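Local coordinates for hypothetical protein BQLF2 (Murid herpesvirus 4, PDB 2OA5), which is an abundant tegument protein of a gammaherpesvirus, and probably serves a structural role in the layer between capsid and envelope, at residues Ser42-Ala46 with Ala47-Ser51; Lys21-Asn24 with Lys25-Gln29; Gly61-Ala64 with Met65-Ile68; Met13-Glu16 with Val17-Lys21; Ala77-Thr81 with Glu82-Thr86. All coordinates share one frame; numbering follows the deposited sequence.

Contact 1 of 5, residues Ser42-Ala46 with Ala47-Ser51; sequences SILTA and AKRES. With PE5 (3,6,9,12,15,18,21,24-octaoxahexacosan-1-ol), chain D.
Leu44 and Arg49 form the tight part of this contact. The isobutyl group of Leu44 crosses the stem of the arginine at about a right angle, with CG of Leu44 3.7 Å from CB of Arg49, while Leu44 CD1 reaches Lys48 CG at 4.0 Å. Beyond that point the Arg49 chain turns back at its third torsion (chi3 60°), which carries the guanidinium along the first turn. There one flat face is covered by Ala46 CA and Thr45 O, and NH2 of Arg49 comes within 3.5 Å of Ala46 CA. Thr45 is the N-cap of helix 46-76. Its OG1 accepts from Lys48 N at 3.1 Å, although the modelled hydroxyl sits too close to Lys48 for its exact place to be trusted. The first helical bonds are sounder: Arg49 N to Thr45 O and Glu50 N to Ala46 O, each 2.9 Å. The looser, solvent side of the turn is made by Thr45, Ala46 and Ala47, all exposed. The ends of Lys48 and Glu50 are held elsewhere, in salt bridges with Glu82 and Arg73 of the second subunit. On the loop, Ile43 CG2 lies 3.6 Å from C1 of a bound polyether, and Thr45 CG2 touches the next carbon, C2, at 3.7 Å.

Contact 2 of 5, residues Lys21-Asn24 with Lys25-Gln29; sequences KLEN and KTLKQ. With PE5 (3,6,9,12,15,18,21,24-octaoxahexacosan-1-ol), chain D.
The flat ends of Glu23 and Asn24 are both approached by one methyl group, CD1 of Leu27, which lies 3.7 Å from Glu23 OE2 and 4.0 Å from Asn24 OD1. Their polar atoms are turned to the third subunit: Glu23 OE2 and Asn24 OD1 each accept from ND2 of Asn24 there, and the local Asn24 ND2 donates to Leu20 O of that subunit. An asparagine facing its own copy in a layer between leucines is consistent with a parallel coiled coil, in which it favours one register. Glu23 and Leu27 run side by side, one helical turn apart. Glu23 CG stands anti to its backbone nitrogen (chi1 -177°), which places it tightly against Leu27 CD1 at 3.3 Å. The backbone is helical, with Leu27 N donating to Glu23 O at 2.7 Å and Lys28 N to Asn24 O at 3.1 Å, the latter from well above the carbonyl plane. The Thr26 hydroxyl adds only a weak bond to Leu22 O. A polyether winds past Lys25, Lys28 and Gln29: Lys25 CE meets its C5, Lys28 CB lies 3.7 Å from its O3, and Gln29 OE1 approaches its C6 at 3.4 Å.

Contact 3 of 5, residues Gly61-Ala64 with Met65-Ile68; sequences GAVA and MRKI
Gly61 to Ile68 follow a regular alpha-helical path, in which four successive carbonyls each accept from the amide four residues on, from Met65 N to Gly61 O at 2.7 Å through to Ile68 N to Ala64 O at 2.8 Å. Val63 divides its two methyls between neighbours that run alongside it. CG1, anti to the backbone nitrogen (chi1 163°), is turned to Lys67 CE at 3.8 Å, and CG2, anti to the carbonyl carbon, sits over one face of the Arg66 guanidinium, 4.1 Å from NH2. Beyond these contacts, Lys67 NZ forms a salt bridge with Glu102 and Arg66 NH2 donates to the Glu102 carbonyl, tying the helix to the C-terminal end of the modelled chain. This stretch of helix 46-76 packs against both strand 93-99, where Val63, Ala64 and Ile68 meet Val96 and Val98, and the second subunit, where Ala64 and Ile68 meet each other's copies. Within the chain Ala64 CB and Ile68 CD1 are 4.3 Å apart. Met65, present as selenomethionine, packs on Ser57 of the second subunit.

Contact 4 of 5, residues Met13-Glu16 with Val17-Lys21; sequences MVKE and VERLK. With PE5 (3,6,9,12,15,18,21,24-octaoxahexacosan-1-ol), chain C.
Glu16 leaves the helix with CG anti to its backbone nitrogen (chi1 -167°) and bends at the next bond (chi2 61°), which turns the carboxylate forward along the helix toward Arg19, three residues on. Arg19 NE donates to Glu16 OE1 at 2.9 Å in a salt bridge. The two side chains cross at about a right angle, with carboxylate and guanidinium planes 73° apart, and OE1 is somewhat out of the guanidinium plane. A water also donates to OE1, at 2.7 Å, so two groups hold that oxygen; the same water makes a weak link to Arg19 NH2. Over one face of the guanidinium lies Lys15 CB, 3.8 Å from NH2. On the carboxylate's aliphatic stem, Glu16 CG touches C6 of a bound polyether at 3.6 Å, and Met13, a selenomethionine, meets C4 of the same molecule. Val17 and Leu20 instead pack on Val17 and Leu20 of the third subunit, like-on-like contacts which, with Asn24 four residues after Leu20, are consistent with the alternating three- and four-residue spacing of a parallel coiled coil.

Contact 5 of 5, residues Ala77-Thr81 with Glu82-Thr86; sequences AKAVT and EQELT. With PE5 (3,6,9,12,15,18,21,24-octaoxahexacosan-1-ol), chain E.
Val80 N donates to Glu84 OE1 at 2.9 Å, a fairly straight bond (153°) that meets the oxygen nearly along its C-O direction. The Glu84 chain, extended beyond CG, runs beside Val80 to get there, and OE1 also lies 3.3 Å from Val80 CG2. In the reverse sense, Thr81 is the N-cap of helix 82-90. With OG1 between the backbone nitrogen and carbonyl carbon (chi1 69°), its hydroxyl accepts from Glu84 N at 3.1 Å, though a clash with Glu84 makes the oxygen's place less sure. Asp41 of the second subunit joins this cap, hydrogen-bonding to the Thr81 hydroxyl and Gln83 N. Beneath these bonds Ala79 CB packs on Leu85 CD1 at 3.7 Å, and Leu85 N closes the first turn on Thr81 O at 3.1 Å. Two acidic groups, Glu84 and the neighbouring subunit's Asp41, thus gather at a helix N-terminus, where the N-terminal amides and the helix dipole would probably favour their negative charge.

Along the chain the order is contact 4, contact 2, contact 1, contact 3, contact 5. Contacts 4 and 2 are consecutive on helix 8-33, share Lys21 and have centres about 12 Å apart. Contact 1 opens the next helix, 46-76; its centre is about 15 Å from that of contact 2, and the two touch through Ile43 and Lys28 beside a common polyether. Contact 3 lies further along that helix, about 26 Å from contact 1 centre to centre, and contact 5 starts helix 82-90, its centre about 23 Å from that of contact 3. Contacts 4 and 2 face the third subunit, contacts 3 and 5 the second, and contact 1 reaches both, so the elongated chain meets different neighbours along its length.

Contact 1 of 5, residues Ser42-Ala46 with Ala47-Ser51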
# COMPACT_ATOMS: atom_id res chain seq x y z
N SER B 42 -15.85 -17.17 -24.36
CA SER B 42 -14.53 -17.73 -24.46
C SER B 42 -13.86 -17.79 -23.10
O SER B 42 -14.16 -17.00 -22.20
CB SER B 42 -13.67 -16.90 -25.41
OG SER B 42 -12.39 -17.48 -25.58
N ILE B 43 -12.94 -18.74 -22.96
CA ILE B 43 -12.19 -18.89 -21.73
C ILE B 43 -11.03 -17.90 -21.90
O ILE B 43 -10.42 -17.80 -22.96
CB ILE B 43 -11.68 -20.35 -21.55
CG1 ILE B 43 -12.66 -21.16 -20.70
CG2 ILE B 43 -10.36 -20.35 -20.78
CD1 ILE B 43 -14.09 -20.69 -20.76
N LEU B 44 -10.78 -17.17 -20.82
CA LEU B 44 -9.74 -16.15 -20.78
C LEU B 44 -8.32 -16.71 -20.85
O LEU B 44 -7.98 -17.66 -20.14
CB LEU B 44 -9.91 -15.36 -19.46
CG LEU B 44 -10.17 -13.86 -19.39
CD1 LEU B 44 -11.03 -13.41 -20.53
CD2 LEU B 44 -10.84 -13.55 -18.05
N THR B 45 -7.51 -16.13 -21.74
CA THR B 45 -6.10 -16.51 -21.81
C THR B 45 -5.48 -15.60 -20.73
O THR B 45 -6.06 -14.58 -20.38
CB THR B 45 -5.45 -16.17 -23.18
OG1 THR B 45 -5.62 -14.78 -23.46
CG2 THR B 45 -6.07 -17.01 -24.31
N ALA B 46 -4.32 -15.97 -20.20
CA ALA B 46 -3.67 -15.18 -19.17
C ALA B 46 -3.33 -13.77 -19.66
O ALA B 46 -3.61 -12.78 -18.98
CB ALA B 46 -2.40 -15.89 -18.69
N ALA B 47 -2.73 -13.69 -20.84
CA ALA B 47 -2.36 -12.41 -21.43
C ALA B 47 -3.60 -11.54 -21.70
O ALA B 47 -3.55 -10.32 -21.53
CB ALA B 47 -1.57 -12.65 -22.72
N LYS B 48 -4.69 -12.17 -22.11
CA LYS B 48 -5.94 -11.46 -22.40
C LYS B 48 -6.55 -10.92 -21.11
O LYS B 48 -7.00 -9.78 -21.05
CB LYS B 48 -6.94 -12.41 -23.07
CG LYS B 48 -8.38 -11.92 -23.13
CD LYS B 48 -8.62 -10.98 -24.30
CE LYS B 48 -10.12 -10.76 -24.51
NZ LYS B 48 -10.56 -11.15 -25.88
N ARG B 49 -6.58 -11.77 -20.08
CA ARG B 49 -7.12 -11.38 -18.80
C ARG B 49 -6.33 -10.20 -18.24
O ARG B 49 -6.90 -9.22 -17.77
CB ARG B 49 -7.06 -12.56 -17.83
CG ARG B 49 -7.48 -12.22 -16.42
CD ARG B 49 -7.35 -13.42 -15.51
NE ARG B 49 -5.99 -13.94 -15.45
CZ ARG B 49 -5.63 -15.16 -15.81
NH1 ARG B 49 -6.55 -16.02 -16.25
NH2 ARG B 49 -4.36 -15.53 -15.72
N GLU B 50 -5.00 -10.29 -18.31
CA GLU B 50 -4.11 -9.24 -17.80
C GLU B 50 -4.33 -7.92 -18.52
O GLU B 50 -4.24 -6.85 -17.91
CB GLU B 50 -2.65 -9.66 -17.98
CG GLU B 50 -1.62 -8.64 -17.47
CD GLU B 50 -1.37 -8.70 -15.96
OE1 GLU B 50 -2.04 -9.49 -15.28
OE2 GLU B 50 -0.50 -7.95 -15.47
N SER B 51 -4.62 -7.99 -19.82
CA SER B 51 -4.84 -6.80 -20.62
C SER B 51 -6.12 -6.08 -20.23
O SER B 51 -6.17 -4.86 -20.17
CB SER B 51 -4.89 -7.17 -22.11
OG SER B 51 -6.09 -6.70 -22.70
C48 PE5 D . -10.09 -22.10 -26.34
C50 PE5 D . -9.36 -20.77 -26.22
O1 PE5 D . -8.25 -20.93 -25.34
C1 PE5 D . -8.69 -20.78 -23.99
C2 PE5 D . -7.53 -20.22 -23.21
O2 PE5 D . -6.59 -21.27 -23.02
C3 PE5 D . -6.91 -21.95 -21.81
C4 PE5 D . -5.83 -22.96 -21.50
O3 PE5 D . -6.43 -24.24 -21.37
C5 PE5 D . -5.53 -25.24 -21.84
C6 PE5 D . -6.32 -26.49 -22.18
O4 PE5 D . -5.92 -26.95 -23.47
C7 PE5 D . -7.09 -27.22 -24.25
C8 PE5 D . -7.16 -28.69 -24.59
O5 PE5 D . -8.53 -29.05 -24.77
C9 PE5 D . -8.85 -28.99 -26.17
C10 PE5 D . -8.40 -30.26 -26.88
O6 PE5 D . -9.51 -31.15 -27.07
C11 PE5 D . -9.63 -32.02 -25.93
C12 PE5 D . -10.55 -33.18 -26.26
O7 PE5 D . -10.75 -34.01 -25.10
C13 PE5 D . -9.53 -34.71 -24.80
C14 PE5 D . -9.84 -36.11 -24.29
O8 PE5 D . -10.54 -36.05 -23.04
C15 PE5 D . -10.33 -34.77 -22.43
C16 PE5 D . -11.32 -34.59 -21.28
O52 PE5 D . -10.87 -35.34 -20.16

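Contact 2 of 5, residues Lys21-Asn24 with Lys25-Gln29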
# COMPACT_ATOMS: atom_id res chain seq x y z
N LYS B 21 -1.95 -24.71 -10.85
CA LYS B 21 -1.84 -24.43 -12.28
C LYS B 21 -2.18 -25.69 -13.08
O LYS B 21 -2.99 -25.66 -14.00
CB LYS B 21 -0.42 -23.98 -12.63
CG LYS B 21 -0.22 -22.49 -12.52
CD LYS B 21 1.24 -22.10 -12.45
CE LYS B 21 1.35 -20.61 -12.20
NZ LYS B 21 0.37 -19.87 -13.04
N LEU B 22 -1.54 -26.80 -12.71
CA LEU B 22 -1.76 -28.08 -13.38
C LEU B 22 -3.24 -28.42 -13.42
O LEU B 22 -3.83 -28.58 -14.48
CB LEU B 22 -1.00 -29.19 -12.67
CG LEU B 22 0.52 -29.17 -12.87
CD1 LEU B 22 1.18 -30.22 -12.00
CD2 LEU B 22 0.83 -29.42 -14.34
N GLU B 23 -3.85 -28.50 -12.24
CA GLU B 23 -5.26 -28.83 -12.15
C GLU B 23 -6.13 -27.84 -12.91
O GLU B 23 -7.02 -28.23 -13.64
CB GLU B 23 -5.70 -28.90 -10.69
CG GLU B 23 -7.15 -29.30 -10.53
CD GLU B 23 -7.52 -29.52 -9.09
OE1 GLU B 23 -6.86 -30.35 -8.43
OE2 GLU B 23 -8.47 -28.86 -8.61
N ASN B 24 -5.86 -26.55 -12.73
CA ASN B 24 -6.66 -25.53 -13.40
C ASN B 24 -6.52 -25.62 -14.92
O ASN B 24 -7.44 -25.23 -15.65
CB ASN B 24 -6.30 -24.14 -12.88
CG ASN B 24 -6.86 -23.88 -11.48
OD1 ASN B 24 -7.27 -24.82 -10.78
ND2 ASN B 24 -6.88 -22.63 -11.07
N LYS B 25 -5.39 -26.12 -15.40
CA LYS B 25 -5.20 -26.30 -16.84
C LYS B 25 -6.01 -27.53 -17.27
O LYS B 25 -6.54 -27.59 -18.37
CB LYS B 25 -3.73 -26.51 -17.20
CG LYS B 25 -3.02 -25.25 -17.69
CD LYS B 25 -1.83 -25.58 -18.59
CE LYS B 25 -2.12 -25.26 -20.06
NZ LYS B 25 -2.09 -23.79 -20.35
N THR B 26 -6.09 -28.52 -16.37
CA THR B 26 -6.84 -29.73 -16.65
C THR B 26 -8.33 -29.42 -16.68
O THR B 26 -9.05 -29.90 -17.56
CB THR B 26 -6.57 -30.81 -15.58
OG1 THR B 26 -5.25 -31.34 -15.76
CG2 THR B 26 -7.59 -31.93 -15.68
N LEU B 27 -8.77 -28.61 -15.72
CA LEU B 27 -10.18 -28.22 -15.62
C LEU B 27 -10.64 -27.35 -16.79
O LEU B 27 -11.79 -27.46 -17.22
CB LEU B 27 -10.42 -27.50 -14.29
CG LEU B 27 -10.43 -28.41 -13.05
CD1 LEU B 27 -9.68 -27.76 -11.91
CD2 LEU B 27 -11.87 -28.71 -12.64
N LYS B 28 -9.77 -26.48 -17.30
CA LYS B 28 -10.17 -25.66 -18.44
C LYS B 28 -10.36 -26.60 -19.62
O LYS B 28 -11.26 -26.42 -20.43
CB LYS B 28 -9.09 -24.62 -18.76
CG LYS B 28 -9.21 -23.36 -17.93
CD LYS B 28 -7.98 -22.49 -18.04
CE LYS B 28 -8.09 -21.28 -17.14
NZ LYS B 28 -6.84 -20.49 -17.11
N GLN B 29 -9.50 -27.60 -19.68
CA GLN B 29 -9.51 -28.61 -20.74
C GLN B 29 -10.88 -29.28 -20.81
O GLN B 29 -11.48 -29.40 -21.89
CB GLN B 29 -8.44 -29.65 -20.43
CG GLN B 29 -8.01 -30.49 -21.59
CD GLN B 29 -6.50 -30.70 -21.57
OE1 GLN B 29 -5.75 -29.73 -21.49
NE2 GLN B 29 -6.08 -31.95 -21.64
C48 PE5 D . -10.09 -22.10 -26.34
C50 PE5 D . -9.36 -20.77 -26.22
O1 PE5 D . -8.25 -20.93 -25.34
C1 PE5 D . -8.69 -20.78 -23.99
C2 PE5 D . -7.53 -20.22 -23.21
O2 PE5 D . -6.59 -21.27 -23.02
C3 PE5 D . -6.91 -21.95 -21.81
C4 PE5 D . -5.83 -22.96 -21.50
O3 PE5 D . -6.43 -24.24 -21.37
C5 PE5 D . -5.53 -25.24 -21.84
C6 PE5 D . -6.32 -26.49 -22.18
O4 PE5 D . -5.92 -26.95 -23.47
C7 PE5 D . -7.09 -27.22 -24.25
C8 PE5 D . -7.16 -28.69 -24.59
O5 PE5 D . -8.53 -29.05 -24.77
C9 PE5 D . -8.85 -28.99 -26.17
C10 PE5 D . -8.40 -30.26 -26.88
O6 PE5 D . -9.51 -31.15 -27.07
C11 PE5 D . -9.63 -32.02 -25.93
C12 PE5 D . -10.55 -33.18 -26.26
O7 PE5 D . -10.75 -34.01 -25.10
C13 PE5 D . -9.53 -34.71 -24.80
C14 PE5 D . -9.84 -36.11 -24.29
O8 PE5 D . -10.54 -36.05 -23.04
C15 PE5 D . -10.33 -34.77 -22.43
C16 PE5 D . -11.32 -34.59 -21.28
O52 PE5 D . -10.87 -35.34 -20.16

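Contact 3 of 5, residues Gly61-Ala64 with Met65-Ile68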
# COMPACT_ATOMS: atom_id res chain seq x y z
N GLY B 61 -8.49 4.08 -11.86
CA GLY B 61 -7.47 4.93 -11.27
C GLY B 61 -7.68 6.38 -11.67
O GLY B 61 -7.62 7.29 -10.83
N ALA B 62 -7.93 6.60 -12.95
CA ALA B 62 -8.14 7.94 -13.47
C ALA B 62 -9.35 8.62 -12.80
O ALA B 62 -9.35 9.83 -12.57
CB ALA B 62 -8.32 7.90 -14.99
N VAL B 63 -10.38 7.83 -12.49
CA VAL B 63 -11.56 8.38 -11.83
C VAL B 63 -11.19 8.77 -10.40
O VAL B 63 -11.53 9.86 -9.93
CB VAL B 63 -12.72 7.35 -11.79
CG1 VAL B 63 -13.76 7.77 -10.76
CG2 VAL B 63 -13.36 7.24 -13.15
N ALA B 64 -10.49 7.87 -9.72
CA ALA B 64 -10.06 8.14 -8.35
C ALA B 64 -9.16 9.38 -8.34
O ALA B 64 -9.24 10.23 -7.45
CB ALA B 64 -9.30 6.94 -7.79
N MSE B 65 -8.31 9.49 -9.35
CA MSE B 65 -7.39 10.62 -9.43
C MSE B 65 -8.12 11.96 -9.55
O MSE B 65 -7.71 12.95 -8.92
CB MSE B 65 -6.43 10.39 -10.60
CG MSE B 65 -4.97 10.29 -10.17
SE MSE B 65 -4.38 11.95 -9.42
CE MSE B 65 -2.52 11.74 -9.69
N ARG B 66 -9.20 11.98 -10.33
CA ARG B 66 -10.02 13.17 -10.53
C ARG B 66 -10.59 13.61 -9.18
O ARG B 66 -10.44 14.75 -8.75
CB ARG B 66 -11.16 12.85 -11.50
CG ARG B 66 -12.38 13.78 -11.41
CD ARG B 66 -13.66 13.01 -11.75
NE ARG B 66 -13.57 12.34 -13.05
CZ ARG B 66 -14.46 11.48 -13.52
NH1 ARG B 66 -15.53 11.17 -12.81
NH2 ARG B 66 -14.28 10.92 -14.71
N LYS B 67 -11.24 12.66 -8.52
CA LYS B 67 -11.88 12.88 -7.23
C LYS B 67 -10.91 13.29 -6.12
O LYS B 67 -11.21 14.15 -5.30
CB LYS B 67 -12.64 11.61 -6.80
CG LYS B 67 -13.69 11.14 -7.80
CD LYS B 67 -14.58 10.06 -7.21
CE LYS B 67 -15.75 9.74 -8.14
NZ LYS B 67 -17.02 9.56 -7.38
N ILE B 68 -9.74 12.65 -6.09
CA ILE B 68 -8.74 12.96 -5.09
C ILE B 68 -8.26 14.41 -5.19
O ILE B 68 -8.17 15.12 -4.19
CB ILE B 68 -7.53 12.00 -5.22
CG1 ILE B 68 -7.89 10.65 -4.60
CG2 ILE B 68 -6.30 12.60 -4.56
CD1 ILE B 68 -7.07 9.49 -5.11

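Contact 4 of 5, residues Met13-Glu16 with Val17-Lys21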
# COMPACT_ATOMS: atom_id res chain seq x y z
N MSE B 13 4.22 -23.29 -0.87
CA MSE B 13 3.38 -22.46 -1.74
C MSE B 13 3.83 -22.57 -3.18
O MSE B 13 3.01 -22.64 -4.08
CB MSE B 13 3.43 -20.99 -1.33
CG MSE B 13 2.24 -20.51 -0.52
SE MSE B 13 2.22 -18.57 -0.45
CE MSE B 13 3.95 -18.18 0.34
N VAL B 14 5.14 -22.58 -3.38
CA VAL B 14 5.70 -22.70 -4.73
C VAL B 14 5.13 -23.97 -5.37
O VAL B 14 4.76 -23.98 -6.53
CB VAL B 14 7.24 -22.77 -4.69
CG1 VAL B 14 7.81 -22.67 -6.10
CG2 VAL B 14 7.78 -21.65 -3.81
N LYS B 15 5.07 -25.04 -4.58
CA LYS B 15 4.53 -26.30 -5.08
C LYS B 15 3.03 -26.16 -5.27
O LYS B 15 2.48 -26.56 -6.30
CB LYS B 15 4.80 -27.44 -4.11
CG LYS B 15 6.24 -27.90 -4.02
CD LYS B 15 6.33 -29.04 -3.05
CE LYS B 15 7.75 -29.26 -2.57
NZ LYS B 15 7.75 -29.98 -1.26
N GLU B 16 2.36 -25.57 -4.28
CA GLU B 16 0.92 -25.40 -4.34
C GLU B 16 0.48 -24.60 -5.55
O GLU B 16 -0.56 -24.91 -6.14
CB GLU B 16 0.40 -24.74 -3.06
CG GLU B 16 -1.13 -24.80 -2.88
CD GLU B 16 -1.65 -26.23 -2.80
OE1 GLU B 16 -0.84 -27.18 -2.88
OE2 GLU B 16 -2.88 -26.42 -2.64
N VAL B 17 1.26 -23.59 -5.91
CA VAL B 17 0.94 -22.76 -7.08
C VAL B 17 1.01 -23.62 -8.33
O VAL B 17 0.19 -23.47 -9.24
CB VAL B 17 1.93 -21.57 -7.26
CG1 VAL B 17 1.77 -20.98 -8.67
CG2 VAL B 17 1.67 -20.50 -6.23
N GLU B 18 2.01 -24.50 -8.38
CA GLU B 18 2.19 -25.39 -9.52
C GLU B 18 1.04 -26.39 -9.57
O GLU B 18 0.46 -26.62 -10.62
CB GLU B 18 3.53 -26.13 -9.40
CG GLU B 18 3.93 -26.87 -10.67
CD GLU B 18 3.92 -25.98 -11.89
OE1 GLU B 18 4.15 -24.76 -11.73
OE2 GLU B 18 3.69 -26.49 -13.01
N ARG B 19 0.70 -26.96 -8.42
CA ARG B 19 -0.40 -27.92 -8.37
C ARG B 19 -1.66 -27.26 -8.90
O ARG B 19 -2.36 -27.83 -9.73
CB ARG B 19 -0.68 -28.38 -6.94
CG ARG B 19 0.38 -29.22 -6.27
CD ARG B 19 -0.24 -29.88 -5.05
NE ARG B 19 0.49 -29.64 -3.81
CZ ARG B 19 1.74 -30.04 -3.59
NH1 ARG B 19 2.41 -30.69 -4.54
NH2 ARG B 19 2.31 -29.81 -2.42
N LEU B 20 -1.94 -26.06 -8.41
CA LEU B 20 -3.13 -25.33 -8.82
C LEU B 20 -3.12 -25.03 -10.31
O LEU B 20 -4.17 -25.08 -10.96
CB LEU B 20 -3.28 -24.05 -8.00
CG LEU B 20 -3.78 -24.34 -6.58
CD1 LEU B 20 -3.50 -23.17 -5.67
CD2 LEU B 20 -5.26 -24.65 -6.63
N LYS B 21 -1.95 -24.71 -10.85
CA LYS B 21 -1.84 -24.43 -12.28
C LYS B 21 -2.18 -25.69 -13.08
O LYS B 21 -2.99 -25.66 -14.00
CB LYS B 21 -0.42 -23.98 -12.63
CG LYS B 21 -0.22 -22.49 -12.52
CD LYS B 21 1.24 -22.10 -12.45
CE LYS B 21 1.35 -20.61 -12.20
NZ LYS B 21 0.37 -19.87 -13.04
C48 PE5 C . -7.82 -16.43 0.07
C50 PE5 C . -6.93 -17.65 -0.22
O1 PE5 C . -5.85 -17.74 0.73
C1 PE5 C . -4.59 -17.83 0.05
C2 PE5 C . -3.95 -19.18 0.32
O2 PE5 C . -2.55 -19.02 0.55
C3 PE5 C . -2.03 -20.17 1.21
C4 PE5 C . -1.22 -21.02 0.26
O3 PE5 C . -1.76 -22.34 0.20
C5 PE5 C . -0.71 -23.30 0.42
C6 PE5 C . -1.31 -24.65 0.76
O4 PE5 C . -0.25 -25.61 0.90
C7 PE5 C . -0.76 -26.88 1.33
C8 PE5 C . 0.37 -27.71 1.91
O5 PE5 C . -0.13 -28.82 2.68
C9 PE5 C . 0.51 -28.84 3.97
C10 PE5 C . 1.41 -30.05 4.11
O6 PE5 C . 2.23 -29.92 5.29
C11 PE5 C . 2.79 -31.19 5.66
C12 PE5 C . 3.03 -31.25 7.16
O7 PE5 C . 2.30 -32.35 7.73
C13 PE5 C . 2.45 -32.38 9.16
C14 PE5 C . 2.35 -30.98 9.75
O8 PE5 C . 1.16 -30.85 10.54
C15 PE5 C . 1.10 -29.52 11.09
C16 PE5 C . -0.23 -29.35 11.83
O52 PE5 C . -0.12 -28.27 12.77
O HOH W 1 1.45 -27.63 -1.49

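Contact 5 of 5, residues Ala77-Thr81 with Glu82-Thr86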
# COMPACT_ATOMS: atom_id res chain seq x y z
N ALA B 77 -7.71 24.79 0.40
CA ALA B 77 -8.35 26.10 0.38
C ALA B 77 -8.14 26.85 1.71
O ALA B 77 -7.97 28.07 1.72
CB ALA B 77 -9.84 25.95 0.09
N LYS B 78 -8.13 26.11 2.82
CA LYS B 78 -7.96 26.69 4.15
C LYS B 78 -6.55 27.18 4.49
O LYS B 78 -6.38 28.02 5.38
CB LYS B 78 -8.39 25.68 5.22
CG LYS B 78 -9.88 25.33 5.20
CD LYS B 78 -10.27 24.46 4.01
CE LYS B 78 -11.70 24.76 3.59
NZ LYS B 78 -12.53 23.54 3.39
N ALA B 79 -5.55 26.66 3.79
CA ALA B 79 -4.16 27.06 4.05
C ALA B 79 -3.78 28.31 3.26
O ALA B 79 -4.23 28.49 2.13
CB ALA B 79 -3.22 25.91 3.71
N VAL B 80 -2.94 29.15 3.86
CA VAL B 80 -2.47 30.36 3.20
C VAL B 80 -0.95 30.46 3.28
O VAL B 80 -0.34 31.30 2.63
CB VAL B 80 -3.07 31.65 3.81
CG1 VAL B 80 -4.58 31.61 3.71
CG2 VAL B 80 -2.60 31.82 5.25
N THR B 81 -0.34 29.61 4.11
CA THR B 81 1.11 29.58 4.24
C THR B 81 1.61 28.17 3.91
O THR B 81 0.84 27.21 3.90
CB THR B 81 1.60 29.96 5.66
OG1 THR B 81 1.25 28.93 6.60
CG2 THR B 81 0.98 31.27 6.11
N GLU B 82 2.91 28.06 3.64
CA GLU B 82 3.52 26.78 3.32
C GLU B 82 3.34 25.85 4.51
O GLU B 82 2.81 24.75 4.38
CB GLU B 82 4.99 27.01 2.97
CG GLU B 82 5.18 28.23 2.06
CD GLU B 82 6.33 28.10 1.09
OE1 GLU B 82 6.88 26.98 0.94
OE2 GLU B 82 6.69 29.12 0.46
N GLN B 83 3.77 26.31 5.68
CA GLN B 83 3.65 25.54 6.90
C GLN B 83 2.23 25.05 7.16
O GLN B 83 2.05 23.93 7.64
CB GLN B 83 4.12 26.37 8.10
CG GLN B 83 5.63 26.48 8.23
CD GLN B 83 6.04 27.14 9.55
OE1 GLN B 83 5.30 27.10 10.52
NE2 GLN B 83 7.23 27.72 9.56
N GLU B 84 1.22 25.87 6.86
CA GLU B 84 -0.16 25.46 7.09
C GLU B 84 -0.54 24.33 6.15
O GLU B 84 -1.12 23.34 6.56
CB GLU B 84 -1.15 26.60 6.86
CG GLU B 84 -1.00 27.80 7.77
CD GLU B 84 -2.26 28.67 7.79
OE1 GLU B 84 -2.89 28.84 6.73
OE2 GLU B 84 -2.61 29.17 8.88
N LEU B 85 -0.23 24.51 4.87
CA LEU B 85 -0.58 23.51 3.88
C LEU B 85 0.11 22.17 4.15
O LEU B 85 -0.50 21.10 4.02
CB LEU B 85 -0.26 24.04 2.48
CG LEU B 85 -0.85 23.25 1.32
CD1 LEU B 85 -2.36 23.09 1.51
CD2 LEU B 85 -0.53 23.96 0.02
N THR B 86 1.38 22.23 4.55
CA THR B 86 2.14 21.03 4.83
C THR B 86 1.52 20.25 6.00
O THR B 86 1.27 19.05 5.89
CB THR B 86 3.63 21.39 5.13
OG1 THR B 86 4.21 21.99 3.97
CG2 THR B 86 4.43 20.16 5.50
C48 PE5 E . 2.65 17.66 3.49
C50 PE5 E . 3.56 18.45 2.54
O1 PE5 E . 3.07 18.41 1.19
C1 PE5 E . 4.09 17.95 0.29
C2 PE5 E . 4.46 19.06 -0.68
O2 PE5 E . 4.64 18.52 -1.99
C3 PE5 E . 4.55 19.57 -2.95
C4 PE5 E . 5.92 19.90 -3.50
O3 PE5 E . 6.22 21.28 -3.28
C5 PE5 E . 6.65 21.88 -4.50
C6 PE5 E . 6.58 23.40 -4.39
O4 PE5 E . 7.07 23.99 -5.61
C7 PE5 E . 6.92 25.41 -5.58
C8 PE5 E . 7.00 25.96 -7.00
O5 PE5 E . 6.50 27.30 -7.07
C9 PE5 E . 5.54 27.40 -8.14
C10 PE5 E . 6.07 28.27 -9.27
O6 PE5 E . 5.22 28.15 -10.43
C11 PE5 E . 5.45 29.23 -11.34
C12 PE5 E . 4.19 29.53 -12.14
O7 PE5 E . 3.79 30.90 -11.93
C13 PE5 E . 2.56 31.19 -12.62
C14 PE5 E . 1.57 30.05 -12.45
O8 PE5 E . 0.45 30.46 -11.65
C15 PE5 E . -0.48 29.38 -11.52
C16 PE5 E . -1.60 29.78 -10.57
O52 PE5 E . -2.75 28.96 -10.79